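Local coordinates for protein acetyltransferase (Escherichia coli, PDB 7BYY) that acetylates aminoacyl-tRNAs as a GNAT-family toxin, probably transferring the acetyl group of acetyl-CoA to glycyl-tRNA, at residues K136-D141 against L153-L158; D121-V126 against Q175-A180; A145-Y150 against V168-A173; P35-F40 against L100-V105. The protein carries 1 engineered substitution. All blocks are in the same frame, centred on the assembly; numbering follows the deposited sequence.

Contact 1: residues K136-D141 against L153-L158; sequences KGVYLD and LGFVQL
Leu140 lays its CD2 methyl over one face of the Phe155 ring, off the centre and toward the rim. The CH-pi contact measures 3.7 Å from Leu140 CD2 to the centroid of Phe155 and runs 24° off the ring normal. Leu140 gets there by an uncommon torsion: CG stands between its own backbone N and carbonyl carbon (chi1 57°), which brings the branched end round to a ring that its CB does not face directly.

Val138 meets the same ring at its edge. Its CG1 lies in the ring plane, with Phe155 CE2 3.9 Å from Val138 CG1, and Phe155 CE2 is also 3.5 Å from Val138 O, near that plane. A phenyl suits this place: its weakly positive C-H rim tolerates the carbonyl oxygen at the edge, while its electron-rich face takes the leucine methyl.

On the other face of the sheet, Leu158 CD1 approaches the Tyr139 ring edge, with CE2 of Tyr139 4.1 Å from CD1 of Leu158. The CB of Tyr139 points away from 153-158, yet with CG anti to the backbone N (chi1 172°) the ring reaches this leucine. No hydrogen bond joins the segments.

Strand 168-173 runs between them in the sheet, pairing with strand 137-142 on one side and 156-157 on the other, so the contact bridges across it: Leu140 also touches Met170, Phe155 touches Leu172, and Val138 packs on Phe122 and Val126 of helix 114-132.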
loop_
_atom_site.group_PDB
_atom_site.type_symbol
_atom_site.label_atom_id
_atom_site.label_comp_id
_atom_site.label_asym_id
_atom_site.label_seq_id
_atom_site.Cartn_x
_atom_site.Cartn_y
_atom_site.Cartn_z
ATOM N N LYS A 136 -7.932 -3.199 -2.768
ATOM C CA LYS A 136 -9.275 -3.400 -3.292
ATOM C C LYS A 136 -9.721 -2.291 -4.234
ATOM O O LYS A 136 -10.595 -2.525 -5.075
ATOM C CB LYS A 136 -10.277 -3.530 -2.142
ATOM C CG LYS A 136 -10.144 -4.829 -1.366
ATOM C CD LYS A 136 -10.336 -6.023 -2.280
ATOM C CE LYS A 136 -10.182 -7.329 -1.527
ATOM N NZ LYS A 136 -10.675 -8.471 -2.344
ATOM N N GLY A 137 -9.139 -1.103 -4.122
ATOM C CA GLY A 137 -9.519 -0.008 -4.994
ATOM C C GLY A 137 -8.920 1.296 -4.509
ATOM O O GLY A 137 -7.902 1.308 -3.817
ATOM N N VAL A 138 -9.573 2.392 -4.884
ATOM C CA VAL A 138 -9.139 3.735 -4.522
ATOM C C VAL A 138 -10.278 4.436 -3.795
ATOM O O VAL A 138 -11.419 4.452 -4.274
ATOM C CB VAL A 138 -8.694 4.544 -5.754
ATOM C CG1 VAL A 138 -8.475 6.003 -5.379
ATOM C CG2 VAL A 138 -7.427 3.951 -6.344
ATOM N N TYR A 139 -9.964 5.010 -2.639
ATOM C CA TYR A 139 -10.911 5.761 -1.833
ATOM C C TYR A 139 -10.532 7.236 -1.851
ATOM O O TYR A 139 -9.353 7.589 -1.941
ATOM C CB TYR A 139 -10.934 5.228 -0.395
ATOM C CG TYR A 139 -11.741 6.059 0.576
ATOM C CD1 TYR A 139 -11.141 7.066 1.326
ATOM C CD2 TYR A 139 -13.096 5.830 0.756
ATOM C CE1 TYR A 139 -11.870 7.826 2.216
ATOM C CE2 TYR A 139 -13.834 6.585 1.648
ATOM C CZ TYR A 139 -13.216 7.582 2.376
ATOM O OH TYR A 139 -13.945 8.336 3.264
ATOM N N LEU A 140 -11.539 8.103 -1.776
ATOM C CA LEU A 140 -11.286 9.536 -1.729
ATOM C C LEU A 140 -12.451 10.234 -1.044
ATOM O O LEU A 140 -13.534 9.670 -0.875
ATOM C CB LEU A 140 -11.049 10.117 -3.131
ATOM C CG LEU A 140 -12.104 9.953 -4.228
ATOM C CD1 LEU A 140 -13.170 11.034 -4.151
ATOM C CD2 LEU A 140 -11.420 9.993 -5.582
ATOM N N ASP A 141 -12.207 11.481 -0.658
ATOM C CA ASP A 141 -13.208 12.344 -0.037
ATOM C C ASP A 141 -13.352 13.568 -0.937
ATOM O O ASP A 141 -12.535 14.493 -0.877
ATOM C CB ASP A 141 -12.794 12.717 1.384
ATOM C CG ASP A 141 -13.203 11.670 2.406
ATOM O OD1 ASP A 141 -14.421 11.461 2.595
ATOM O OD2 ASP A 141 -12.303 11.059 3.022
ATOM N N LEU A 153 -15.879 9.257 -13.891
ATOM C CA LEU A 153 -14.797 8.361 -14.273
ATOM C C LEU A 153 -14.790 7.089 -13.431
ATOM O O LEU A 153 -13.747 6.452 -13.267
ATOM C CB LEU A 153 -13.450 9.078 -14.189
ATOM C CG LEU A 153 -13.415 10.423 -14.918
ATOM C CD1 LEU A 153 -12.367 11.332 -14.325
ATOM C CD2 LEU A 153 -13.174 10.231 -16.407
ATOM N N GLY A 154 -15.950 6.705 -12.888
ATOM C CA GLY A 154 -16.148 5.394 -12.293
ATOM C C GLY A 154 -16.493 5.420 -10.816
ATOM O O GLY A 154 -17.145 4.493 -10.323
ATOM N N PHE A 155 -16.058 6.454 -10.098
ATOM C CA PHE A 155 -16.231 6.476 -8.650
ATOM C C PHE A 155 -17.708 6.522 -8.277
ATOM O O PHE A 155 -18.487 7.284 -8.857
ATOM C CB PHE A 155 -15.493 7.671 -8.048
ATOM C CG PHE A 155 -14.002 7.497 -7.988
ATOM C CD1 PHE A 155 -13.207 7.852 -9.065
ATOM C CD2 PHE A 155 -13.394 6.985 -6.854
ATOM C CE1 PHE A 155 -11.834 7.701 -9.012
ATOM C CE2 PHE A 155 -12.020 6.829 -6.794
ATOM C CZ PHE A 155 -11.239 7.188 -7.874
ATOM N N VAL A 156 -18.091 5.693 -7.310
ATOM C CA VAL A 156 -19.452 5.643 -6.789
ATOM C C VAL A 156 -19.456 6.274 -5.402
ATOM O O VAL A 156 -18.602 5.956 -4.564
ATOM C CB VAL A 156 -19.992 4.201 -6.750
ATOM C CG1 VAL A 156 -18.971 3.258 -6.134
ATOM C CG2 VAL A 156 -21.299 4.142 -5.978
ATOM N N GLN A 157 -20.404 7.178 -5.167
ATOM C CA GLN A 157 -20.484 7.845 -3.877
ATOM C C GLN A 157 -21.055 6.900 -2.826
ATOM O O GLN A 157 -22.027 6.181 -3.073
ATOM C CB GLN A 157 -21.343 9.104 -3.981
ATOM C CG GLN A 157 -21.358 9.943 -2.717
ATOM C CD GLN A 157 -21.973 11.309 -2.931
ATOM O OE1 GLN A 157 -22.088 11.781 -4.064
ATOM N NE2 GLN A 157 -22.382 11.951 -1.841
ATOM N N LEU A 158 -20.442 6.903 -1.645
ATOM C CA LEU A 158 -20.837 6.003 -0.569
ATOM C C LEU A 158 -21.823 6.624 0.409
ATOM O O LEU A 158 -22.590 5.891 1.043
ATOM C CB LEU A 158 -19.599 5.526 0.201
ATOM C CG LEU A 158 -18.540 4.812 -0.646
ATOM C CD1 LEU A 158 -17.157 4.944 -0.017
ATOM C CD2 LEU A 158 -18.908 3.348 -0.844
#

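Contact 2: residues D121-V126 against Q175-A180; sequences DFFEHV and QHILAA
Ile177 meets Phe123 by a CH-pi contact that dominates this helix-helix junction. The CG2 methyl of Ile177 sits over one face of the phenyl, 4.1 Å from the centroid of the Phe123 ring and 28° off its normal. It lies nearer the root of the ring than the far rim, the shortest approach being 3.7 Å between Ile177 CG2 and Phe123 CG. The two side chains cross at about a right angle. In Ile177, CG1 is anti to the carbonyl carbon (chi1 -59°), and the extended chain beyond it carries CD1 along toward the ring's CE1 side, so that both branches of the isoleucine are used.

Aliphatic packing supplies the rest. The Ile177 CD1 methyl also comes within 4.4 Å of Val126 CG1, a loose touch one helical turn on from Phe123. Both residues of 121-126 therefore lie on the same side of their helix, and a branched isoleucine suits the groove before them, meeting a flat ring and a compact valine at once.

Polar bonding across these segments is absent; the backbone atoms are spent within each helix, as in Val126 N to Phe122 O at 2.9 Å. Farther out, Glu124 OE1 bonds NE2 of His185, a residue of the C-terminal purification tag, and His125 NE2 bonds Ala132 O of the second subunit.

Beneath the junction Val126 and Ile177 both rest on Val138 of strand 137-142. Helix 114-132, following strand 94-105, is a core helix of the layered alpha/beta GNAT fold, and the C-terminal helix 174-187 packs beside it against the central mixed sheet.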
loop_
_atom_site.group_PDB
_atom_site.type_symbol
_atom_site.label_atom_id
_atom_site.label_comp_id
_atom_site.label_asym_id
_atom_site.label_seq_id
_atom_site.Cartn_x
_atom_site.Cartn_y
_atom_site.Cartn_z
ATOM N N ASP A 121 -2.793 8.872 -15.227
ATOM C CA ASP A 121 -1.422 8.642 -14.783
ATOM C C ASP A 121 -1.389 8.132 -13.349
ATOM O O ASP A 121 -0.494 7.361 -12.984
ATOM C CB ASP A 121 -0.594 9.922 -14.917
ATOM C CG ASP A 121 -0.240 10.238 -16.359
ATOM O OD1 ASP A 121 -0.254 11.432 -16.730
ATOM O OD2 ASP A 121 0.047 9.291 -17.124
ATOM N N PHE A 122 -2.357 8.544 -12.528
ATOM C CA PHE A 122 -2.464 8.004 -11.179
ATOM C C PHE A 122 -2.971 6.567 -11.202
ATOM O O PHE A 122 -2.530 5.734 -10.403
ATOM C CB PHE A 122 -3.381 8.892 -10.339
ATOM C CG PHE A 122 -3.792 8.280 -9.034
ATOM C CD1 PHE A 122 -2.888 8.177 -7.988
ATOM C CD2 PHE A 122 -5.083 7.813 -8.849
ATOM C CE1 PHE A 122 -3.265 7.614 -6.783
ATOM C CE2 PHE A 122 -5.466 7.250 -7.650
ATOM C CZ PHE A 122 -4.556 7.153 -6.614
ATOM N N PHE A 123 -3.897 6.260 -12.114
ATOM C CA PHE A 123 -4.375 4.888 -12.253
ATOM C C PHE A 123 -3.246 3.952 -12.665
ATOM O O PHE A 123 -3.164 2.815 -12.187
ATOM C CB PHE A 123 -5.517 4.826 -13.269
ATOM C CG PHE A 123 -6.835 5.307 -12.733
ATOM C CD1 PHE A 123 -6.971 5.663 -11.399
ATOM C CD2 PHE A 123 -7.940 5.407 -13.563
ATOM C CE1 PHE A 123 -8.186 6.106 -10.904
ATOM C CE2 PHE A 123 -9.157 5.850 -13.073
ATOM C CZ PHE A 123 -9.280 6.200 -11.743
ATOM N N GLU A 124 -2.365 4.414 -13.555
ATOM C CA GLU A 124 -1.226 3.594 -13.948
ATOM C C GLU A 124 -0.291 3.345 -12.773
ATOM O O GLU A 124 0.306 2.267 -12.671
ATOM C CB GLU A 124 -0.469 4.256 -15.097
ATOM C CG GLU A 124 0.431 3.305 -15.859
ATOM C CD GLU A 124 -0.349 2.396 -16.789
ATOM O OE1 GLU A 124 -1.135 2.923 -17.608
ATOM O OE2 GLU A 124 -0.176 1.159 -16.702
ATOM N N HIS A 125 -0.154 4.324 -11.878
ATOM C CA HIS A 125 0.667 4.120 -10.693
ATOM C C HIS A 125 -0.015 3.195 -9.694
ATOM O O HIS A 125 0.663 2.417 -9.009
ATOM C CB HIS A 125 0.992 5.460 -10.040
ATOM C CG HIS A 125 2.137 5.398 -9.081
ATOM N ND1 HIS A 125 3.445 5.255 -9.492
ATOM C CD2 HIS A 125 2.171 5.445 -7.728
ATOM C CE1 HIS A 125 4.235 5.227 -8.434
ATOM N NE2 HIS A 125 3.487 5.340 -7.351
ATOM N N VAL A 126 -1.345 3.265 -9.598
ATOM C CA VAL A 126 -2.083 2.346 -8.736
ATOM C C VAL A 126 -1.885 0.910 -9.201
ATOM O O VAL A 126 -1.758 -0.012 -8.385
ATOM C CB VAL A 126 -3.573 2.734 -8.697
ATOM C CG1 VAL A 126 -4.389 1.657 -8.003
ATOM C CG2 VAL A 126 -3.749 4.062 -7.988
ATOM N N GLN A 175 -10.851 -3.618 -9.984
ATOM C CA GLN A 175 -11.201 -4.288 -11.232
ATOM C C GLN A 175 -11.532 -3.280 -12.328
ATOM O O GLN A 175 -11.153 -3.466 -13.490
ATOM C CB GLN A 175 -12.376 -5.241 -11.004
ATOM C CG GLN A 175 -12.087 -6.379 -10.028
ATOM C CD GLN A 175 -12.261 -5.969 -8.572
ATOM O OE1 GLN A 175 -12.816 -4.911 -8.274
ATOM N NE2 GLN A 175 -11.784 -6.811 -7.659
ATOM N N HIS A 176 -12.221 -2.195 -11.972
ATOM C CA HIS A 176 -12.573 -1.184 -12.962
ATOM C C HIS A 176 -11.375 -0.324 -13.351
ATOM O O HIS A 176 -11.323 0.185 -14.475
ATOM C CB HIS A 176 -13.713 -0.310 -12.433
ATOM C CG HIS A 176 -14.905 -1.092 -11.968
ATOM N ND1 HIS A 176 -15.541 -0.840 -10.771
ATOM C CD2 HIS A 176 -15.574 -2.122 -12.539
ATOM C CE1 HIS A 176 -16.549 -1.682 -10.625
ATOM N NE2 HIS A 176 -16.590 -2.469 -11.684
ATOM N N ILE A 177 -10.410 -0.148 -12.448
ATOM C CA ILE A 177 -9.220 0.624 -12.791
ATOM C C ILE A 177 -8.357 -0.141 -13.786
ATOM O O ILE A 177 -7.850 0.433 -14.758
ATOM C CB ILE A 177 -8.432 0.988 -11.520
ATOM C CG1 ILE A 177 -9.305 1.811 -10.573
ATOM C CG2 ILE A 177 -7.169 1.752 -11.874
ATOM C CD1 ILE A 177 -8.570 2.309 -9.356
ATOM N N LEU A 178 -8.180 -1.446 -13.563
ATOM C CA LEU A 178 -7.406 -2.260 -14.495
ATOM C C LEU A 178 -8.074 -2.318 -15.864
ATOM O O LEU A 178 -7.407 -2.160 -16.893
ATOM C CB LEU A 178 -7.217 -3.668 -13.931
ATOM C CG LEU A 178 -6.466 -3.784 -12.605
ATOM C CD1 LEU A 178 -6.331 -5.240 -12.185
ATOM C CD2 LEU A 178 -5.100 -3.117 -12.698
ATOM N N ALA A 179 -9.393 -2.535 -15.895
ATOM C CA ALA A 179 -10.103 -2.596 -17.171
ATOM C C ALA A 179 -10.021 -1.274 -17.921
ATOM O O ALA A 179 -9.955 -1.264 -19.156
ATOM C CB ALA A 179 -11.564 -2.988 -16.945
ATOM N N ALA A 180 -10.028 -0.154 -17.200
ATOM C CA ALA A 180 -9.843 1.138 -17.847
ATOM C C ALA A 180 -8.428 1.293 -18.383
ATOM O O ALA A 180 -8.226 1.930 -19.423
ATOM C CB ALA A 180 -10.168 2.269 -16.869
#

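Contact 3: residues A145-Y150 against V168-A173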
loop_
_atom_site.group_PDB
_atom_site.type_symbol
_atom_site.label_atom_id
_atom_site.label_comp_id
_atom_site.label_asym_id
_atom_site.label_seq_id
_atom_site.Cartn_x
_atom_site.Cartn_y
_atom_site.Cartn_z
ATOM N N ALA A 145 -17.311 20.567 -5.386
ATOM C CA ALA A 145 -16.947 21.052 -6.710
ATOM C C ALA A 145 -16.255 19.995 -7.562
ATOM O O ALA A 145 -15.848 20.306 -8.688
ATOM C CB ALA A 145 -16.049 22.285 -6.588
ATOM N N ALA A 146 -16.109 18.764 -7.064
ATOM C CA ALA A 146 -15.421 17.726 -7.821
ATOM C C ALA A 146 -16.117 16.371 -7.753
ATOM O O ALA A 146 -15.558 15.386 -8.251
ATOM C CB ALA A 146 -13.973 17.584 -7.341
ATOM N N ILE A 147 -17.313 16.286 -7.162
ATOM C CA ILE A 147 -18.016 15.006 -7.086
ATOM C C ILE A 147 -18.360 14.501 -8.480
ATOM O O ILE A 147 -18.202 13.313 -8.783
ATOM C CB ILE A 147 -19.278 15.136 -6.214
ATOM C CG1 ILE A 147 -18.929 15.699 -4.838
ATOM C CG2 ILE A 147 -19.968 13.791 -6.073
ATOM C CD1 ILE A 147 -20.140 15.925 -3.960
ATOM N N ASN A 148 -18.834 15.394 -9.351
ATOM C CA ASN A 148 -19.218 14.974 -10.694
ATOM C C ASN A 148 -18.018 14.493 -11.497
ATOM O O ASN A 148 -18.162 13.617 -12.356
ATOM C CB ASN A 148 -19.927 16.119 -11.419
ATOM C CG ASN A 148 -21.434 16.030 -11.304
ATOM O OD1 ASN A 148 -22.066 16.841 -10.626
ATOM N ND2 ASN A 148 -22.021 15.033 -11.962
ATOM N N PHE A 149 -16.832 15.041 -11.231
ATOM C CA PHE A 149 -15.639 14.619 -11.955
ATOM C C PHE A 149 -15.305 13.160 -11.661
ATOM O O PHE A 149 -15.226 12.331 -12.575
ATOM C CB PHE A 149 -14.461 15.530 -11.600
ATOM C CG PHE A 149 -13.141 15.046 -12.124
ATOM C CD1 PHE A 149 -12.847 15.125 -13.475
ATOM C CD2 PHE A 149 -12.192 14.512 -11.266
ATOM C CE1 PHE A 149 -11.630 14.678 -13.961
ATOM C CE2 PHE A 149 -10.975 14.063 -11.746
ATOM C CZ PHE A 149 -10.694 14.148 -13.095
ATOM N N TYR A 150 -15.104 12.826 -10.381
ATOM C CA TYR A 150 -14.760 11.451 -10.027
ATOM C C TYR A 150 -15.903 10.496 -10.352
ATOM O O TYR A 150 -15.667 9.353 -10.760
ATOM C CB TYR A 150 -14.382 11.364 -8.546
ATOM C CG TYR A 150 -13.180 12.204 -8.157
ATOM C CD1 TYR A 150 -11.896 11.862 -8.576
ATOM C CD2 TYR A 150 -13.329 13.338 -7.368
ATOM C CE1 TYR A 150 -10.796 12.632 -8.218
ATOM C CE2 TYR A 150 -12.240 14.112 -7.007
ATOM C CZ TYR A 150 -10.976 13.759 -7.432
ATOM O OH TYR A 150 -9.897 14.537 -7.066
ATOM N N VAL A 168 -17.222 14.124 0.530
ATOM C CA VAL A 168 -18.039 12.915 0.624
ATOM C C VAL A 168 -17.182 11.710 0.250
ATOM O O VAL A 168 -16.280 11.831 -0.591
ATOM C CB VAL A 168 -19.283 13.004 -0.275
ATOM C CG1 VAL A 168 -20.317 13.945 0.330
ATOM C CG2 VAL A 168 -18.900 13.443 -1.679
ATOM N N PRO A 169 -17.416 10.539 0.839
ATOM C CA PRO A 169 -16.610 9.368 0.481
ATOM C C PRO A 169 -17.016 8.799 -0.869
ATOM O O PRO A 169 -18.202 8.671 -1.184
ATOM C CB PRO A 169 -16.905 8.378 1.614
ATOM C CG PRO A 169 -18.271 8.746 2.074
ATOM C CD PRO A 169 -18.375 10.243 1.918
ATOM N N MET A 170 -16.010 8.470 -1.676
ATOM C CA MET A 170 -16.219 7.849 -2.976
ATOM C C MET A 170 -15.221 6.710 -3.145
ATOM O O MET A 170 -14.122 6.741 -2.583
ATOM C CB MET A 170 -16.079 8.863 -4.126
ATOM C CG MET A 170 -16.940 10.114 -3.969
ATOM S SD MET A 170 -17.081 11.078 -5.489
ATOM C CE MET A 170 -18.153 10.028 -6.467
ATOM N N PHE A 171 -15.613 5.703 -3.923
ATOM C CA PHE A 171 -14.828 4.484 -4.056
ATOM C C PHE A 171 -14.848 4.006 -5.499
ATOM O O PHE A 171 -15.846 4.155 -6.209
ATOM C CB PHE A 171 -15.356 3.378 -3.129
ATOM C CG PHE A 171 -14.535 2.116 -3.154
ATOM C CD1 PHE A 171 -13.365 2.020 -2.415
ATOM C CD2 PHE A 171 -14.936 1.025 -3.908
ATOM C CE1 PHE A 171 -12.611 0.862 -2.430
ATOM C CE2 PHE A 171 -14.186 -0.138 -3.928
ATOM C CZ PHE A 171 -13.022 -0.219 -3.190
ATOM N N LEU A 172 -13.727 3.423 -5.925
ATOM C CA LEU A 172 -13.602 2.830 -7.256
ATOM C C LEU A 172 -12.807 1.539 -7.119
ATOM O O LEU A 172 -11.623 1.574 -6.772
ATOM C CB LEU A 172 -12.922 3.790 -8.230
ATOM C CG LEU A 172 -12.749 3.292 -9.665
ATOM C CD1 LEU A 172 -14.098 2.945 -10.281
ATOM C CD2 LEU A 172 -12.025 4.333 -10.502
ATOM N N ALA A 173 -13.451 0.406 -7.394
ATOM C CA ALA A 173 -12.812 -0.888 -7.217
ATOM C C ALA A 173 -11.641 -1.054 -8.184
ATOM O O ALA A 173 -11.574 -0.419 -9.241
ATOM C CB ALA A 173 -13.825 -2.015 -7.413
#
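Aliphatic packing begins with Ile147, which sets its CD1 against Val168 CG2 at 3.6 Å, the two side chains crossing at about a right angle. The Val168 methyl used here stands between the backbone N and the carbonyl carbon, while the long arm of Ile147 is extended (chi2 177°), so that its CG1 and CD1 lie across that methyl. A branched residue fits this meeting of a short helix and a strand, because the two arms of Ile147 serve two neighbours: the longer meets Val168, and CG2 turns to Met170.

The helix 147-151 lies between strands 137-142 and 156-157 in the chain, and 168-173, the last strand, is inserted between those two in the sheet. The resulting order 5-7-6 is the GNAT arrangement, and Met170 pairs its backbone with Leu140.

Sulfur contacts come from Met170, whose flexible thioether can follow an uneven helix surface. Its SD lies 4.0 Å from Ile147 CG2 and 4.1 Å from Tyr150 CB, and the bend at its last torsion (chi3 72°) sends CE back toward Ile147. Tyr150 contributes its CB here; its ring leads away to Leu100 and Leu103 of strand 94-105.

Contact 4: residues P35-F40 against L100-V105; sequences PVIDKF and LVMLGV
Met102 holds its terminal methyl almost exactly over the centre of the Phe40 ring: CE is 3.5 Å from the centroid of Phe40 and only 8° off the normal. The sulfur takes part as well, in a Met-aromatic contact, with Met102 SD 4.2 Å from the Phe40 centroid but set obliquely. A bend at the last torsion of Met102 (chi3 -64°) folds CE over the ring. An unbranched thioether suits the task, since sulfur and methyl both lie against one aromatic face.

The segment 35-40 of helix 35-50 crosses the segment 100-105 of strand 94-105 at 92°, with the axes 9.1 Å apart. The strand carries a classic beta bulge, Val101 and Met102 both facing Thr72 of strand 67-79; a bulge in the corresponding strand is a familiar feature of GNAT enzymes, where it probably serves acetyl-CoA binding.

Ile37 slides past Met102 in the opposite direction, its CG1 3.6 Å from Met102 CG and its CG2 beside the sulfur. Its CD1 reaches on to the backbone, 4.2 Å from Leu103 O. Glycine suits position 104, because a CB on Gly104 would point at the helix and come tight against Ile37 CG2.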
loop_
_atom_site.group_PDB
_atom_site.type_symbol
_atom_site.label_atom_id
_atom_site.label_comp_id
_atom_site.label_asym_id
_atom_site.label_seq_id
_atom_site.Cartn_x
_atom_site.Cartn_y
_atom_site.Cartn_z
ATOM N N PRO A 35 -8.524 26.314 -2.098
ATOM C CA PRO A 35 -7.561 26.978 -1.202
ATOM C C PRO A 35 -6.812 26.018 -0.293
ATOM O O PRO A 35 -5.640 26.268 0.014
ATOM C CB PRO A 35 -8.439 27.952 -0.403
ATOM C CG PRO A 35 -9.822 27.404 -0.510
ATOM C CD PRO A 35 -9.904 26.773 -1.867
ATOM N N VAL A 36 -7.445 24.928 0.145
ATOM C CA VAL A 36 -6.740 23.946 0.967
ATOM C C VAL A 36 -5.619 23.294 0.166
ATOM O O VAL A 36 -4.475 23.203 0.630
ATOM C CB VAL A 36 -7.725 22.902 1.522
ATOM C CG1 VAL A 36 -6.975 21.676 2.019
ATOM C CG2 VAL A 36 -8.559 23.501 2.641
ATOM N N ILE A 37 -5.926 22.842 -1.053
ATOM C CA ILE A 37 -4.898 22.255 -1.909
ATOM C C ILE A 37 -3.849 23.299 -2.273
ATOM O O ILE A 37 -2.656 22.988 -2.386
ATOM C CB ILE A 37 -5.541 21.631 -3.162
ATOM C CG1 ILE A 37 -6.646 20.651 -2.762
ATOM C CG2 ILE A 37 -4.494 20.926 -4.015
ATOM C CD1 ILE A 37 -7.234 19.879 -3.926
ATOM N N ASP A 38 -4.272 24.553 -2.453
ATOM C CA ASP A 38 -3.336 25.627 -2.777
ATOM C C ASP A 38 -2.263 25.764 -1.705
ATOM O O ASP A 38 -1.063 25.730 -1.999
ATOM C CB ASP A 38 -4.083 26.950 -2.942
ATOM C CG ASP A 38 -4.757 27.079 -4.289
ATOM O OD1 ASP A 38 -4.581 26.181 -5.137
ATOM O OD2 ASP A 38 -5.456 28.092 -4.504
ATOM N N LYS A 39 -2.683 25.935 -0.450
ATOM C CA LYS A 39 -1.727 26.122 0.633
ATOM C C LYS A 39 -0.880 24.879 0.883
ATOM O O LYS A 39 0.239 25.002 1.395
ATOM C CB LYS A 39 -2.459 26.530 1.912
ATOM C CG LYS A 39 -1.592 27.305 2.896
ATOM C CD LYS A 39 -0.903 28.486 2.218
ATOM C CE LYS A 39 0.007 29.234 3.184
ATOM N NZ LYS A 39 -0.753 30.119 4.113
ATOM N N PHE A 40 -1.378 23.692 0.529
ATOM C CA PHE A 40 -0.593 22.478 0.728
ATOM C C PHE A 40 0.603 22.439 -0.212
ATOM O O PHE A 40 1.734 22.182 0.213
ATOM C CB PHE A 40 -1.463 21.240 0.523
ATOM C CG PHE A 40 -0.690 19.951 0.558
ATOM C CD1 PHE A 40 -0.240 19.363 -0.611
ATOM C CD2 PHE A 40 -0.405 19.335 1.765
ATOM C CE1 PHE A 40 0.478 18.179 -0.579
ATOM C CE2 PHE A 40 0.311 18.150 1.804
ATOM C CZ PHE A 40 0.752 17.571 0.630
ATOM N N LEU A 100 -6.820 8.543 -2.453
ATOM C CA LEU A 100 -6.501 9.771 -3.172
ATOM C C LEU A 100 -6.892 10.940 -2.279
ATOM O O LEU A 100 -8.079 11.166 -2.022
ATOM C CB LEU A 100 -7.234 9.821 -4.510
ATOM C CG LEU A 100 -6.779 10.900 -5.491
ATOM C CD1 LEU A 100 -5.329 10.679 -5.859
ATOM C CD2 LEU A 100 -7.648 10.904 -6.736
ATOM N N VAL A 101 -5.899 11.675 -1.785
ATOM C CA VAL A 101 -6.168 12.739 -0.828
ATOM C C VAL A 101 -6.205 14.121 -1.471
ATOM O O VAL A 101 -6.791 15.046 -0.888
ATOM C CB VAL A 101 -5.148 12.709 0.331
ATOM C CG1 VAL A 101 -4.938 11.280 0.809
ATOM C CG2 VAL A 101 -3.834 13.331 -0.086
ATOM N N MET A 102 -5.624 14.288 -2.657
ATOM C CA MET A 102 -5.607 15.591 -3.304
ATOM C C MET A 102 -5.345 15.414 -4.788
ATOM O O MET A 102 -4.506 14.598 -5.182
ATOM C CB MET A 102 -4.542 16.506 -2.693
ATOM C CG MET A 102 -5.102 17.577 -1.788
ATOM S SD MET A 102 -3.806 18.520 -0.972
ATOM C CE MET A 102 -3.035 17.240 0.018
ATOM N N LEU A 103 -6.066 16.181 -5.602
ATOM C CA LEU A 103 -5.762 16.265 -7.027
ATOM C C LEU A 103 -6.278 17.607 -7.518
ATOM O O LEU A 103 -7.492 17.827 -7.561
ATOM C CB LEU A 103 -6.384 15.107 -7.798
ATOM C CG LEU A 103 -6.610 15.312 -9.299
ATOM C CD1 LEU A 103 -5.292 15.455 -10.026
ATOM C CD2 LEU A 103 -7.400 14.156 -9.876
ATOM N N GLY A 104 -5.362 18.493 -7.861
ATOM C CA GLY A 104 -5.722 19.817 -8.336
ATOM C C GLY A 104 -4.987 20.165 -9.611
ATOM O O GLY A 104 -3.821 19.812 -9.784
ATOM N N VAL A 105 -5.691 20.856 -10.504
ATOM C CA VAL A 105 -5.126 21.378 -11.742
ATOM C C VAL A 105 -5.100 22.894 -11.635
ATOM O O VAL A 105 -6.106 23.509 -11.257
ATOM C CB VAL A 105 -5.936 20.927 -12.972
ATOM C CG1 VAL A 105 -5.510 21.714 -14.209
ATOM C CG2 VAL A 105 -5.777 19.433 -13.201
#

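Contact 4 comes first along the chain and closes before the others open. Contact 2 then spans the rest, from helix 114-132 to helix 174-187, and encloses contacts 1 and 3, whose segments alternate. Contacts 1 and 3 have centres about 6 Å apart and share the end of the sheet formed by strands 137-142, 168-173 and 156-157. Contact 4 joins them through strand 94-105, where Leu100 N meets Tyr139 O at 2.8 Å, a probable hydrogen bond. The centres of contacts 2 and 4 are about 21 Å apart, on opposite sides of the chain's centre. Contact 4 puts helix 35-50 on one face of the sheet; contacts 2 and 3, with helices 114-132 and 147-151, occupy the other.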